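Local coordinates for protein Cry23AA1 (Bacillus thuringiensis, PDB 4RHZ) that binds zinc and forms a binary complex with Cry37Aa1, probably acting as a pore-forming crystal toxin of the aerolysin type, at residues A[47-52]-A[153-158]; A[172-177]-A[186-191]; A[66-71]-A[137-142]. One frame throughout, in Å; residues are numbered along the deposited sequence. Where two conformers were deposited one is given.

Contact 1. Residues A[47-52]-A[153-158]; sequences TEPVNN and IIQNGT
With CG anti to the backbone N (chi1 -177°) and the chain extended beyond it, Q155 reaches out along N51, whose own CG stands anti to its carbonyl carbon (chi1 -79°). The two side chains lie next to each other, pointing the same way, and their amide planes come within 22° of coplanar. Q155 NE2 gives its N-H to N51 OD1 at 2.7 Å, on a lone pair and close to the plane of both amides, a nearly straight bond that should hold each group flat. N51 and Q155 form an antiparallel non-hydrogen-bonded pair, and an Asn facing a longer Gln suits it: OD1 turns in toward the partner strand while ND2 stays available to another acceptor.

Small apolar contacts frame the amides. I153 CG2 lies 3.6 Å from N51 CB, and on the other side P49 CB packs 3.8 Å from Q155 CG. The backbone supplies the rest of the grip. V50 and N156 exchange two bonds, V50 N to N156 O and N156 N to V50 O, each 2.8 Å, and N52 with I154 repeats the scheme, N52 N to I154 O at 2.9 Å. P49, which has no N-H to give, stands just before the regular pairing starts. Where the two segments part, a water accepts from T158 N at 3.0 Å and lies 3.1 Å from T47 O, to which it probably donates.

Segment 153-158 of strand 146-179 runs between strands 50-61 and 211-235, bonding through its backbone to R226 and I228 of the latter. Beyond V50, N51 and N52 a strand of the Cry37Aa1 chain adds on in parallel, so the sheet continues across the interface, where N51 ND2 bonds to C99 O of Cry37Aa1.

Contact 2. Residues A[172-177]-A[186-191]; sequences TLFCRG and AVYVSV
The buried side of this antiparallel pair is the face bearing L173, C175 and V189, packed under helix 6-18, where C175 SG sits 4.0 Å from V189 CG2. That methyl is anti to the carbonyl carbon of V189, beside its backbone N, and the slim thiol of C175 fits beside it. Beta-branched valine suits extended backbone, and here V189 brings apolar bulk to the buried side. Four backbone bonds fasten this register: C175 N to V187 O is the shortest, 2.7 Å and nearly along the C=O axis, with V187 N returning to C175 O; L173 and V189 form the other reciprocal pair.

More open to solvent is the face of T172, F174, R176, A186, Y188 and S190, which carries the two aromatic rings and an arginine. Its aromatic contact is close, whereas R176 and S190 stand farther from the opposite strand. F174 and Y188, a non-hydrogen-bonded pair, make a tilted edge-to-face contact. F174 CG is anti to its backbone N (chi1 -172°), whereas Y188 CG is anti to its carbonyl carbon, and the side chains cross obliquely. The edge of F174 is presented to one face of the tyrosine, CD1 standing 3.6 Å from Y188 CZ and toward the rim of that ring; the planes meet at 55°. At the edge of the tyrosine, T172 OG1 lies 3.4 Å from Y188 CD1. The R176 guanidinium turns its face to the edge of the F174 ring at CE2, while A186 CB meets F174 CZ at 3.9 Å.

Strands 146-179 and 182-190 form a beta hairpin here. Strand 22-27 bonds along the outer edge of 172-177, through T26 to F174 and K24 to R176, and helix 6-18 covers C175 with I10 and M14, and V189 with Y13.

Contact 3. Residues A[66-71]-A[137-142]; sequences PVESTV and STKVTI
K139 leaves its strand with CG anti to the backbone N (chi1 -151°) and runs extended from there, crossing obliquely over its neighbours. Its CB stands 4.2 Å from T70 OG1, but CG comes within 3.5 Å of T70 OG1. CD then meets E68 OE2 at 3.4 Å, and CE approaches OE2 more closely, at 3.1 Å. The tip, NZ, forms a salt bridge with E68 OE2 at 3.4 Å. E68 bends at chi2 (-143°) to bring its carboxylate across, while E68 OE1 lies 3.6 Å from T141 OG1. Long charged chains and threonines fit this exposed face, since each can remain in water.

The pair is antiparallel within the elongated beta-sheet architecture of an aerolysin-family toxin, where strands 67-90 and 126-142 are neighbours. Three reciprocal backbone pairs join V67 to I142, S69 to V140 and V71 to T138, V140 N reaching S69 O at 2.7 Å.

The other face is more apolar. I142 CD1 touches S69 CB at 3.9 Å, the small serine accommodating the long isoleucine, and V71 CG2 lies beside T138 CG2. On this face V59 of strand 50-61 touches S69 and I142, and Y248 of strand 246-254 touches V140.

How the contacts relate
From the N terminus the chain first reaches 47-52, the opening half of contact 1, whose partner 153-158 follows a hundred residues later, joining strands 50-61 and 146-179. Strand 50-61 leads on to strand 67-90, where contact 3 begins; it closes with 137-142, tying 67-90 to 126-142, so contact 3 falls wholly within the span of contact 1. Strand 126-142 is followed by strand 146-179, which supplies contact 1 near its start and contact 2 near its end. Contact 2, a short hairpin closure joining 146-179 to 182-190, comes after both, and no two contacts cross. The centres of contacts 2 and 3 lie about 77 Å apart in one long sheet.

Contact 1. Residues A[47-52]-A[153-158]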
ATOM      1  N   THR A  47      -1.261  -4.088  -4.398  1.00 44.22           N
ATOM      2  CA  THR A  47      -1.990  -4.544  -3.226  1.00 43.49           C
ATOM      3  C   THR A  47      -3.202  -3.596  -3.119  1.00 42.17           C
ATOM      4  O   THR A  47      -3.048  -2.354  -3.216  1.00 41.55           O
ATOM      5  CB  THR A  47      -1.091  -4.469  -1.981  1.00 44.38           C
ATOM      6  OG1 THR A  47      -0.107  -5.520  -2.071  1.00 49.40           O
ATOM      7  CG2 THR A  47      -1.884  -4.732  -0.698  1.00 44.85           C
ATOM      8  N   GLU A  48      -4.400  -4.144  -2.968  1.00 38.23           N
ATOM      9  CA  GLU A  48      -5.581  -3.252  -2.968  1.00 35.05           C
ATOM     10  C   GLU A  48      -5.678  -2.387  -1.705  1.00 31.77           C
ATOM     11  O   GLU A  48      -5.275  -2.805  -0.612  1.00 32.50           O
ATOM     12  CB  GLU A  48      -6.873  -4.071  -3.128  1.00 36.38           C
ATOM     13  CG  GLU A  48      -7.123  -4.692  -4.532  1.00 35.00           C
ATOM     14  CD  GLU A  48      -8.547  -5.310  -4.625  1.00 40.01           C
ATOM     15  OE1 GLU A  48      -9.323  -5.225  -3.620  1.00 37.52           O
ATOM     16  OE2 GLU A  48      -8.885  -5.870  -5.694  1.00 39.13           O
ATOM     17  N   PRO A  49      -6.188  -1.179  -1.834  1.00 28.60           N
ATOM     18  CA  PRO A  49      -6.574  -0.480  -0.588  1.00 29.37           C
ATOM     19  C   PRO A  49      -7.581  -1.245   0.310  1.00 29.12           C
ATOM     20  O   PRO A  49      -8.338  -2.084  -0.192  1.00 28.78           O
ATOM     21  CB  PRO A  49      -7.248   0.825  -1.097  1.00 29.78           C
ATOM     22  CG  PRO A  49      -6.916   0.940  -2.541  1.00 27.33           C
ATOM     23  CD  PRO A  49      -6.520  -0.418  -3.048  1.00 28.65           C
ATOM     24  N   VAL A  50      -7.543  -0.981   1.613  1.00 28.03           N
ATOM     25  CA  VAL A  50      -8.360  -1.639   2.559  1.00 29.54           C
ATOM     26  C   VAL A  50      -9.279  -0.644   3.388  1.00 30.27           C
ATOM     27  O   VAL A  50      -8.769   0.278   4.057  1.00 29.57           O
ATOM     28  CB  VAL A  50      -7.514  -2.529   3.550  1.00 30.47           C
ATOM     29  CG1 VAL A  50      -8.425  -3.159   4.619  1.00 27.65           C
ATOM     30  CG2 VAL A  50      -6.760  -3.663   2.767  1.00 32.94           C
ATOM     31  N   ASN A  51     -10.591  -0.927   3.390  1.00 28.38           N
ATOM     32  CA  ASN A  51     -11.584  -0.180   4.141  1.00 27.98           C
ATOM     33  C   ASN A  51     -11.606  -0.764   5.504  1.00 27.32           C
ATOM     34  O   ASN A  51     -11.833  -1.943   5.651  1.00 28.91           O
ATOM     35  CB  ASN A  51     -12.999  -0.306   3.494  1.00 26.54           C
ATOM     36  CG  ASN A  51     -13.173   0.632   2.266  1.00 30.89           C
ATOM     37  OD1 ASN A  51     -12.283   1.488   1.953  1.00 27.33           O
ATOM     38  ND2 ASN A  51     -14.334   0.516   1.580  1.00 27.16           N
ATOM     39  N   ASN A  52     -11.389   0.063   6.498  1.00 26.37           N
ATOM     40  CA  ASN A  52     -11.445  -0.304   7.868  1.00 28.35           C
ATOM     41  C   ASN A  52     -12.592   0.490   8.537  1.00 30.58           C
ATOM     42  O   ASN A  52     -12.671   1.720   8.433  1.00 29.67           O
ATOM     43  CB  ASN A  52     -10.106   0.091   8.581  1.00 27.77           C
ATOM     44  CG  ASN A  52      -8.925  -0.768   8.058  1.00 32.81           C
ATOM     45  OD1 ASN A  52      -8.727  -1.924   8.495  1.00 32.71           O
ATOM     46  ND2 ASN A  52      -8.320  -0.297   6.968  1.00 30.63           N
ATOM     47  N   ILE A 153     -15.578   4.911   7.888  1.00 28.96           N
ATOM     48  CA  ILE A 153     -14.679   3.987   7.205  1.00 30.07           C
ATOM     49  C   ILE A 153     -13.415   4.776   6.794  1.00 30.97           C
ATOM     50  O   ILE A 153     -13.546   5.853   6.168  1.00 29.25           O
ATOM     51  CB  ILE A 153     -15.252   3.462   5.837  1.00 30.31           C
ATOM     52  CG1 ILE A 153     -16.453   2.469   5.929  1.00 33.53           C
ATOM     53  CG2 ILE A 153     -14.204   2.712   5.086  1.00 31.09           C
ATOM     54  CD1 ILE A 153     -16.764   1.978   7.270  1.00 40.74           C
ATOM     55  N   ILE A 154     -12.216   4.262   7.121  1.00 30.67           N
ATOM     56  CA  ILE A 154     -10.962   4.846   6.602  0.50 31.00           C
ATOM     57  C   ILE A 154     -10.329   3.854   5.604  1.00 31.34           C
ATOM     58  O   ILE A 154     -10.148   2.663   5.920  1.00 32.09           O
ATOM     59  CB  ILE A 154     -10.041   5.310   7.757  0.50 31.25           C
ATOM     60  CG1 ILE A 154      -9.041   6.392   7.305  0.50 32.52           C
ATOM     61  CG2 ILE A 154      -9.335   4.157   8.408  0.50 32.83           C
ATOM     62  CD1 ILE A 154      -8.185   5.999   6.175  0.50 28.69           C
ATOM     63  N   GLN A 155     -10.077   4.323   4.400  1.00 31.22           N
ATOM     64  CA  GLN A 155      -9.519   3.515   3.382  1.00 32.76           C
ATOM     65  C   GLN A 155      -7.964   3.679   3.383  1.00 35.09           C
ATOM     66  O   GLN A 155      -7.449   4.719   3.011  1.00 35.60           O
ATOM     67  CB  GLN A 155     -10.120   3.881   2.033  1.00 30.58           C
ATOM     68  CG  GLN A 155      -9.649   3.034   0.945  1.00 28.56           C
ATOM     69  CD  GLN A 155     -10.392   3.256  -0.323  1.00 35.86           C
ATOM     70  OE1 GLN A 155      -9.843   3.782  -1.300  1.00 30.90           O
ATOM     71  NE2 GLN A 155     -11.683   2.862  -0.332  1.00 34.10           N
ATOM     72  N   ASN A 156      -7.280   2.623   3.800  1.00 36.44           N
ATOM     73  CA  ASN A 156      -5.825   2.538   3.899  1.00 37.91           C
ATOM     74  C   ASN A 156      -5.146   1.988   2.691  1.00 36.75           C
ATOM     75  O   ASN A 156      -5.631   1.019   2.098  1.00 35.73           O
ATOM     76  CB  ASN A 156      -5.439   1.665   5.076  1.00 37.68           C
ATOM     77  CG  ASN A 156      -4.933   2.484   6.186  1.00 50.14           C
ATOM     78  OD1 ASN A 156      -5.728   3.077   6.983  1.00 58.74           O
ATOM     79  ND2 ASN A 156      -3.566   2.637   6.233  1.00 57.51           N
ATOM     80  N   GLY A 157      -4.032   2.614   2.320  1.00 36.39           N
ATOM     81  CA  GLY A 157      -3.124   2.067   1.275  1.00 37.67           C
ATOM     82  C   GLY A 157      -1.689   1.908   1.798  1.00 37.40           C
ATOM     83  O   GLY A 157      -1.256   2.696   2.636  1.00 37.27           O
ATOM     84  N   THR A 158      -1.008   0.851   1.360  1.00 37.49           N
ATOM     85  CA  THR A 158       0.411   0.659   1.674  0.50 38.18           C
ATOM     86  C   THR A 158       1.166   0.341   0.415  1.00 38.53           C
ATOM     87  O   THR A 158       0.643  -0.302  -0.518  1.00 39.70           O
ATOM     88  CB  THR A 158       0.688  -0.521   2.548  0.50 38.19           C
ATOM     89  OG1 THR A 158       0.203  -1.689   1.874  0.50 36.47           O
ATOM     90  CG2 THR A 158       0.048  -0.352   3.914  0.50 39.77           C
TER
HETATM   91  O   HOH W   1      -2.397  -0.993  -0.502  1.00 36.95           O
HETATM   92  O   HOH W   2       2.239  -3.034  -1.626  1.00 50.12           O

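Contact 2. Residues A[172-177]-A[186-191]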
ATOM      1  N   THR A 172      37.537  12.569 -16.522  1.00 33.91           N
ATOM      2  CA  THR A 172      38.639  11.750 -16.059  1.00 33.04           C
ATOM      3  C   THR A 172      39.067  12.181 -14.688  1.00 32.54           C
ATOM      4  O   THR A 172      38.679  13.254 -14.210  1.00 32.37           O
ATOM      5  CB  THR A 172      39.869  11.943 -16.967  1.00 34.17           C
ATOM      6  OG1 THR A 172      40.233  13.337 -16.973  1.00 35.41           O
ATOM      7  CG2 THR A 172      39.615  11.469 -18.394  1.00 33.25           C
ATOM      8  N   LEU A 173      39.852  11.327 -14.048  1.00 31.34           N
ATOM      9  CA  LEU A 173      40.611  11.710 -12.869  1.00 31.48           C
ATOM     10  C   LEU A 173      42.086  11.747 -13.275  1.00 31.57           C
ATOM     11  O   LEU A 173      42.561  10.909 -14.073  1.00 30.10           O
ATOM     12  CB  LEU A 173      40.427  10.700 -11.716  1.00 29.76           C
ATOM     13  CG  LEU A 173      39.030  10.806 -11.079  1.00 29.56           C
ATOM     14  CD1 LEU A 173      38.047   9.932 -11.929  1.00 30.67           C
ATOM     15  CD2 LEU A 173      39.071  10.399  -9.606  1.00 30.33           C
ATOM     16  N   PHE A 174      42.785  12.697 -12.677  1.00 32.26           N
ATOM     17  CA  PHE A 174      44.185  12.751 -12.758  1.00 32.45           C
ATOM     18  C   PHE A 174      44.768  11.937 -11.646  1.00 33.23           C
ATOM     19  O   PHE A 174      44.573  12.286 -10.497  1.00 33.78           O
ATOM     20  CB  PHE A 174      44.706  14.198 -12.714  1.00 32.76           C
ATOM     21  CG  PHE A 174      46.212  14.278 -12.989  1.00 32.58           C
ATOM     22  CD1 PHE A 174      46.734  13.784 -14.188  1.00 31.89           C
ATOM     23  CD2 PHE A 174      47.069  14.704 -12.036  1.00 29.54           C
ATOM     24  CE1 PHE A 174      48.086  13.797 -14.453  1.00 31.55           C
ATOM     25  CE2 PHE A 174      48.435  14.704 -12.281  1.00 33.50           C
ATOM     26  CZ  PHE A 174      48.944  14.263 -13.506  1.00 31.67           C
ATOM     27  N   CYS A 175      45.508  10.874 -11.959  1.00 32.58           N
ATOM     28  CA  CYS A 175      46.015   9.972 -10.901  1.00 33.32           C
ATOM     29  C   CYS A 175      47.562   9.858 -10.794  1.00 33.76           C
ATOM     30  O   CYS A 175      48.276   9.597 -11.786  1.00 34.65           O
ATOM     31  CB  CYS A 175      45.372   8.561 -10.996  1.00 32.71           C
ATOM     32  SG  CYS A 175      43.636   8.565 -11.681  1.00 35.97           S
ATOM     33  N   ARG A 176      48.041  10.060  -9.579  1.00 32.64           N
ATOM     34  CA  ARG A 176      49.415   9.989  -9.234  1.00 33.01           C
ATOM     35  C   ARG A 176      49.626   8.717  -8.416  1.00 34.18           C
ATOM     36  O   ARG A 176      49.018   8.571  -7.365  1.00 35.27           O
ATOM     37  CB  ARG A 176      49.818  11.247  -8.407  1.00 32.72           C
ATOM     38  CG  ARG A 176      49.607  12.674  -9.121  1.00 34.84           C
ATOM     39  CD  ARG A 176      49.955  13.834  -8.148  1.00 37.01           C
ATOM     40  NE  ARG A 176      50.030  15.199  -8.701  1.00 40.51           N
ATOM     41  CZ  ARG A 176      49.002  16.087  -8.746  1.00 42.69           C
ATOM     42  NH1 ARG A 176      47.787  15.704  -8.314  1.00 38.57           N
ATOM     43  NH2 ARG A 176      49.170  17.359  -9.229  1.00 28.92           N
ATOM     44  N   GLY A 177      50.468   7.788  -8.902  1.00 35.47           N
ATOM     45  CA  GLY A 177      50.871   6.606  -8.153  1.00 36.65           C
ATOM     46  C   GLY A 177      52.296   6.736  -7.647  1.00 38.36           C
ATOM     47  O   GLY A 177      53.152   7.227  -8.355  1.00 41.08           O
ATOM     48  N   ALA A 186      51.635   9.156 -13.536  1.00 31.47           N
ATOM     49  CA  ALA A 186      50.842  10.335 -13.560  1.00 31.96           C
ATOM     50  C   ALA A 186      49.983  10.259 -14.781  1.00 33.00           C
ATOM     51  O   ALA A 186      50.359  10.790 -15.817  1.00 31.78           O
ATOM     52  CB  ALA A 186      51.717  11.564 -13.603  1.00 33.96           C
ATOM     53  N   VAL A 187      48.813   9.597 -14.648  1.00 33.51           N
ATOM     54  CA  VAL A 187      47.947   9.271 -15.787  1.00 33.27           C
ATOM     55  C   VAL A 187      46.462   9.734 -15.607  1.00 35.48           C
ATOM     56  O   VAL A 187      46.002  10.036 -14.502  1.00 35.44           O
ATOM     57  CB  VAL A 187      47.965   7.758 -16.010  1.00 33.00           C
ATOM     58  CG1 VAL A 187      49.439   7.202 -16.329  1.00 31.26           C
ATOM     59  CG2 VAL A 187      47.460   7.061 -14.768  1.00 31.83           C
ATOM     60  N   TYR A 188      45.722   9.811 -16.702  1.00 36.11           N
ATOM     61  CA  TYR A 188      44.339  10.153 -16.632  1.00 36.73           C
ATOM     62  C   TYR A 188      43.546   8.896 -16.869  1.00 37.78           C
ATOM     63  O   TYR A 188      43.858   8.151 -17.808  1.00 36.64           O
ATOM     64  CB  TYR A 188      43.974  11.099 -17.750  1.00 36.85           C
ATOM     65  CG  TYR A 188      44.449  12.483 -17.548  1.00 35.80           C
ATOM     66  CD1 TYR A 188      43.639  13.417 -16.955  1.00 30.45           C
ATOM     67  CD2 TYR A 188      45.718  12.888 -18.011  1.00 33.05           C
ATOM     68  CE1 TYR A 188      44.051  14.733 -16.788  1.00 33.80           C
ATOM     69  CE2 TYR A 188      46.134  14.221 -17.867  1.00 33.24           C
ATOM     70  CZ  TYR A 188      45.313  15.138 -17.237  1.00 34.36           C
ATOM     71  OH  TYR A 188      45.719  16.469 -17.085  1.00 33.61           O
ATOM     72  N   VAL A 189      42.510   8.696 -16.044  1.00 36.66           N
ATOM     73  CA  VAL A 189      41.692   7.499 -16.120  1.00 36.85           C
ATOM     74  C   VAL A 189      40.237   7.925 -16.119  1.00 38.75           C
ATOM     75  O   VAL A 189      39.845   8.694 -15.248  1.00 37.72           O
ATOM     76  CB  VAL A 189      41.963   6.561 -14.947  1.00 36.96           C
ATOM     77  CG1 VAL A 189      41.110   5.297 -15.095  1.00 34.25           C
ATOM     78  CG2 VAL A 189      43.489   6.215 -14.867  1.00 34.30           C
ATOM     79  N   SER A 190      39.523   7.543 -17.190  1.00 39.86           N
ATOM     80  CA  SER A 190      38.082   7.721 -17.398  1.00 41.66           C
ATOM     81  C   SER A 190      37.337   6.911 -16.362  1.00 41.64           C
ATOM     82  O   SER A 190      37.841   5.916 -15.865  1.00 41.35           O
ATOM     83  CB  SER A 190      37.677   6.987 -18.681  1.00 41.60           C
ATOM     84  OG  SER A 190      37.539   7.844 -19.783  1.00 49.57           O
ATOM     85  N   VAL A 191      36.069   7.238 -16.184  1.00 41.42           N
ATOM     86  CA  VAL A 191      35.142   6.396 -15.446  1.00 40.91           C
ATOM     87  C   VAL A 191      34.623   5.279 -16.363  1.00 39.87           C
ATOM     88  O   VAL A 191      34.453   4.123 -15.938  1.00 39.95           O
ATOM     89  CB  VAL A 191      34.055   7.338 -14.806  1.00 42.91           C
ATOM     90  CG1 VAL A 191      33.565   8.450 -15.905  1.00 41.60           C
ATOM     91  CG2 VAL A 191      32.967   6.563 -14.091  1.00 40.13           C
TER

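Contact 3. Residues A[66-71]-A[137-142]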
ATOM      1  N   PRO A  66     -40.243  12.200   9.619  1.00 54.02           N
ATOM      2  CA  PRO A  66     -38.826  12.218   9.375  1.00 53.63           C
ATOM      3  C   PRO A  66     -38.080  13.207  10.274  1.00 53.40           C
ATOM      4  O   PRO A  66     -38.630  14.259  10.628  1.00 53.39           O
ATOM      5  CB  PRO A  66     -38.714  12.635   7.890  1.00 53.38           C
ATOM      6  CG  PRO A  66     -39.997  12.241   7.267  1.00 54.80           C
ATOM      7  CD  PRO A  66     -41.036  12.367   8.380  1.00 54.39           C
ATOM      8  N   VAL A  67     -36.826  12.864  10.626  1.00 52.22           N
ATOM      9  CA  VAL A  67     -35.941  13.775  11.359  0.50 51.98           C
ATOM     10  C   VAL A  67     -34.651  13.986  10.545  1.00 51.74           C
ATOM     11  O   VAL A  67     -34.274  13.147   9.720  1.00 52.58           O
ATOM     12  CB  VAL A  67     -35.632  13.245  12.784  0.50 51.63           C
ATOM     13  CG1 VAL A  67     -34.867  14.273  13.600  0.50 52.99           C
ATOM     14  CG2 VAL A  67     -36.914  12.897  13.518  0.50 51.36           C
ATOM     15  N   GLU A  68     -33.977  15.112  10.753  1.00 51.27           N
ATOM     16  CA  GLU A  68     -32.676  15.346  10.147  1.00 50.00           C
ATOM     17  C   GLU A  68     -31.749  15.170  11.303  1.00 47.93           C
ATOM     18  O   GLU A  68     -32.064  15.590  12.415  1.00 46.35           O
ATOM     19  CB  GLU A  68     -32.558  16.748   9.554  1.00 51.03           C
ATOM     20  CG  GLU A  68     -33.531  16.952   8.354  1.00 59.01           C
ATOM     21  CD  GLU A  68     -32.966  17.806   7.208  1.00 68.23           C
ATOM     22  OE1 GLU A  68     -33.199  17.458   6.022  1.00 71.63           O
ATOM     23  OE2 GLU A  68     -32.298  18.830   7.484  1.00 73.19           O
ATOM     24  N   SER A  69     -30.624  14.495  11.057  1.00 46.09           N
ATOM     25  CA  SER A  69     -29.647  14.277  12.116  1.00 44.63           C
ATOM     26  C   SER A  69     -28.251  14.471  11.517  1.00 43.86           C
ATOM     27  O   SER A  69     -27.928  13.955  10.421  1.00 42.17           O
ATOM     28  CB  SER A  69     -29.814  12.877  12.670  1.00 44.70           C
ATOM     29  OG  SER A  69     -29.225  12.715  13.936  1.00 47.94           O
ATOM     30  N   THR A  70     -27.433  15.235  12.230  1.00 42.49           N
ATOM     31  CA  THR A  70     -26.057  15.419  11.829  1.00 42.14           C
ATOM     32  C   THR A  70     -25.126  14.418  12.506  1.00 40.61           C
ATOM     33  O   THR A  70     -25.098  14.355  13.726  1.00 37.97           O
ATOM     34  CB  THR A  70     -25.623  16.863  12.097  1.00 43.11           C
ATOM     35  OG1 THR A  70     -26.318  17.685  11.154  1.00 44.11           O
ATOM     36  CG2 THR A  70     -24.085  17.056  11.842  1.00 44.89           C
ATOM     37  N   VAL A  71     -24.409  13.595  11.716  1.00 39.27           N
ATOM     38  CA  VAL A  71     -23.372  12.704  12.345  1.00 39.19           C
ATOM     39  C   VAL A  71     -21.962  13.152  11.926  1.00 38.50           C
ATOM     40  O   VAL A  71     -21.699  13.386  10.740  1.00 37.24           O
ATOM     41  CB  VAL A  71     -23.553  11.187  12.017  1.00 39.37           C
ATOM     42  CG1 VAL A  71     -24.786  10.620  12.731  1.00 40.90           C
ATOM     43  CG2 VAL A  71     -23.711  10.965  10.524  1.00 39.75           C
ATOM     44  N   SER A 137     -18.509  15.039   8.405  1.00 40.44           N
ATOM     45  CA  SER A 137     -19.876  14.992   8.908  1.00 42.50           C
ATOM     46  C   SER A 137     -20.846  15.116   7.792  1.00 43.78           C
ATOM     47  O   SER A 137     -20.498  15.534   6.686  1.00 43.99           O
ATOM     48  CB  SER A 137     -20.151  16.046   9.959  1.00 43.09           C
ATOM     49  OG  SER A 137     -19.992  17.265   9.360  1.00 45.04           O
ATOM     50  N   THR A 138     -22.061  14.642   8.042  1.00 43.97           N
ATOM     51  CA  THR A 138     -23.069  14.646   6.988  1.00 43.90           C
ATOM     52  C   THR A 138     -24.415  14.661   7.733  1.00 45.81           C
ATOM     53  O   THR A 138     -24.484  14.358   8.952  1.00 45.28           O
ATOM     54  CB  THR A 138     -22.917  13.459   6.057  1.00 43.72           C
ATOM     55  OG1 THR A 138     -23.683  13.644   4.861  1.00 42.13           O
ATOM     56  CG2 THR A 138     -23.297  12.133   6.740  1.00 43.20           C
ATOM     57  N   LYS A 139     -25.456  15.056   7.004  1.00 46.81           N
ATOM     58  CA  LYS A 139     -26.743  15.338   7.590  1.00 47.52           C
ATOM     59  C   LYS A 139     -27.646  14.299   6.987  1.00 46.80           C
ATOM     60  O   LYS A 139     -27.855  14.239   5.782  1.00 46.43           O
ATOM     61  CB  LYS A 139     -27.162  16.726   7.181  1.00 48.49           C
ATOM     62  CG  LYS A 139     -28.069  17.457   8.166  1.00 54.07           C
ATOM     63  CD  LYS A 139     -28.952  18.482   7.373  1.00 58.74           C
ATOM     64  CE  LYS A 139     -29.408  19.655   8.229  1.00 60.15           C
ATOM     65  NZ  LYS A 139     -29.628  20.907   7.417  1.00 58.57           N
ATOM     66  N   VAL A 140     -28.159  13.424   7.811  1.00 46.10           N
ATOM     67  CA  VAL A 140     -28.982  12.387   7.232  1.00 46.86           C
ATOM     68  C   VAL A 140     -30.451  12.594   7.605  1.00 46.00           C
ATOM     69  O   VAL A 140     -30.781  13.103   8.683  1.00 45.19           O
ATOM     70  CB  VAL A 140     -28.510  10.955   7.668  1.00 47.20           C
ATOM     71  CG1 VAL A 140     -28.471  10.833   9.164  1.00 46.69           C
ATOM     72  CG2 VAL A 140     -29.473   9.893   7.114  1.00 50.28           C
ATOM     73  N   THR A 141     -31.310  12.169   6.699  1.00 45.71           N
ATOM     74  CA  THR A 141     -32.734  12.144   6.952  1.00 45.82           C
ATOM     75  C   THR A 141     -33.123  10.736   7.365  1.00 44.18           C
ATOM     76  O   THR A 141     -32.964   9.798   6.584  1.00 44.51           O
ATOM     77  CB  THR A 141     -33.487  12.533   5.686  1.00 46.56           C
ATOM     78  OG1 THR A 141     -33.144  13.878   5.354  1.00 48.06           O
ATOM     79  CG2 THR A 141     -35.011  12.434   5.902  1.00 47.05           C
ATOM     80  N   ILE A 142     -33.610  10.609   8.585  1.00 42.10           N
ATOM     81  CA  ILE A 142     -34.060   9.322   9.080  1.00 41.49           C
ATOM     82  C   ILE A 142     -35.596   9.146   8.983  1.00 42.02           C
ATOM     83  O   ILE A 142     -36.327   9.773   9.769  1.00 43.17           O
ATOM     84  CB  ILE A 142     -33.673   9.147  10.542  1.00 40.16           C
ATOM     85  CG1 ILE A 142     -32.174   9.472  10.703  1.00 36.15           C
ATOM     86  CG2 ILE A 142     -34.025   7.735  10.986  1.00 37.26           C
ATOM     87  CD1 ILE A 142     -31.756   9.578  12.081  1.00 33.50           C
TER